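Local coordinates for protein cyclic nucleotide-gated potassium channel mll3241 (Mesorhizobium loti, PDB 4MUV) that conducts potassium as a homotetrameric membrane channel activated by cAMP, this chain being its cytoplasmic cyclic nucleotide-binding domain, here with cyclic GMP bound, at residues P21-Q24 and K25-P28. The protein carries 3 engineered substitutions. Sequence-based numbering, arbitrary orientation.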
# COMPACT_ATOMS: atom_id res chain seq x y z
N PRO A 21 -10.45 1.67 4.48
CA PRO A 21 -11.81 1.38 4.03
C PRO A 21 -11.88 0.19 3.09
O PRO A 21 -12.87 -0.54 3.11
CB PRO A 21 -12.21 2.64 3.26
CG PRO A 21 -11.41 3.70 3.87
CD PRO A 21 -10.10 3.08 4.20
N LEU A 22 -10.85 -0.01 2.29
CA LEU A 22 -10.84 -1.11 1.35
C LEU A 22 -11.15 -2.43 2.02
O LEU A 22 -11.80 -3.29 1.43
CB LEU A 22 -9.49 -1.19 0.63
CG LEU A 22 -9.41 -2.16 -0.55
CD1 LEU A 22 -10.34 -1.69 -1.68
CD2 LEU A 22 -7.97 -2.23 -1.05
N PHE A 23 -10.70 -2.59 3.26
CA PHE A 23 -10.78 -3.88 3.93
C PHE A 23 -12.05 -4.07 4.73
O PHE A 23 -12.30 -5.16 5.23
CB PHE A 23 -9.57 -4.09 4.84
CG PHE A 23 -8.24 -4.21 4.11
CD1 PHE A 23 -8.19 -4.60 2.77
CD2 PHE A 23 -7.06 -3.93 4.76
CE1 PHE A 23 -6.97 -4.71 2.09
CE2 PHE A 23 -5.83 -4.03 4.11
CZ PHE A 23 -5.78 -4.42 2.77
N GLN A 24 -12.86 -3.02 4.85
CA GLN A 24 -14.22 -3.17 5.35
C GLN A 24 -14.89 -4.08 4.30
O GLN A 24 -15.84 -4.78 4.57
CB GLN A 24 -14.91 -1.81 5.42
CG GLN A 24 -15.69 -1.48 6.66
CD GLN A 24 -16.38 -0.14 6.56
OE1 GLN A 24 -16.75 0.32 5.47
NE2 GLN A 24 -16.53 0.53 7.69
N LYS A 25 -14.36 -4.06 3.08
CA LYS A 25 -14.93 -4.86 2.00
C LYS A 25 -14.68 -6.38 2.10
O LYS A 25 -15.08 -7.11 1.19
CB LYS A 25 -14.47 -4.31 0.65
CG LYS A 25 -15.01 -2.91 0.39
CD LYS A 25 -14.38 -2.28 -0.83
CE LYS A 25 -14.81 -0.83 -0.98
NZ LYS A 25 -13.86 -0.06 -1.82
N LEU A 26 -14.08 -6.86 3.20
CA LEU A 26 -13.60 -8.25 3.26
C LEU A 26 -14.32 -9.18 4.22
O LEU A 26 -14.68 -8.80 5.33
CB LEU A 26 -12.13 -8.26 3.67
CG LEU A 26 -11.09 -7.80 2.66
CD1 LEU A 26 -9.71 -7.78 3.27
CD2 LEU A 26 -11.13 -8.72 1.46
N GLY A 27 -14.47 -10.44 3.83
CA GLY A 27 -14.94 -11.44 4.76
C GLY A 27 -13.96 -11.56 5.92
O GLY A 27 -12.75 -11.37 5.76
N PRO A 28 -14.47 -11.90 7.11
CA PRO A 28 -13.61 -11.76 8.28
C PRO A 28 -12.38 -12.66 8.29
O PRO A 28 -11.33 -12.21 8.72
CB PRO A 28 -14.56 -12.06 9.44
CG PRO A 28 -15.67 -12.80 8.85
CD PRO A 28 -15.84 -12.27 7.48
O HOH W 1 -13.80 -6.86 7.05
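Lys25 lays the aliphatic part of its side chain over the Leu22 carbonyl: Lys25 CB is 3.0 Å from Leu22 O, and CG and CD follow past the same oxygen. The extended chain then crosses the Leu22 side chain nearly at a right angle, with Lys25 NZ 3.9 Å from Leu22 CD1. Lys25 N lies within bonding range of Leu22 O, a bond less sure because that nitrogen's modelled place is doubtful. Leu26 CD1 approaches the Phe23 ring obliquely, 3.6 Å from Phe23 CD1; with CG anti to the carbonyl carbon (chi1 -73°), the Leu26 side chain runs alongside that of Phe23. Leu26 N donates to Phe23 O at 3.2 Å, a bent bond (142° at the hydrogen) from above the carbonyl plane. A water donates to Phe23 O and Leu26 O, tying the two carbonyls together. Cut back to an alanine here, Leu26 would lose its methyl against Phe23 and is likely to open a gap toward Leu117 and Ile124. Backbone i to i+3 bonds (Gln24 N to Pro21 O, Leu26 N to Phe23 O) thus shape a turn between helices 13-17 and 28-37, consistent with the 3-10 loop of the N3A motif, while apolar side chains and the Lys25 aliphatic chain seat it on helices 111-120 and 122-139.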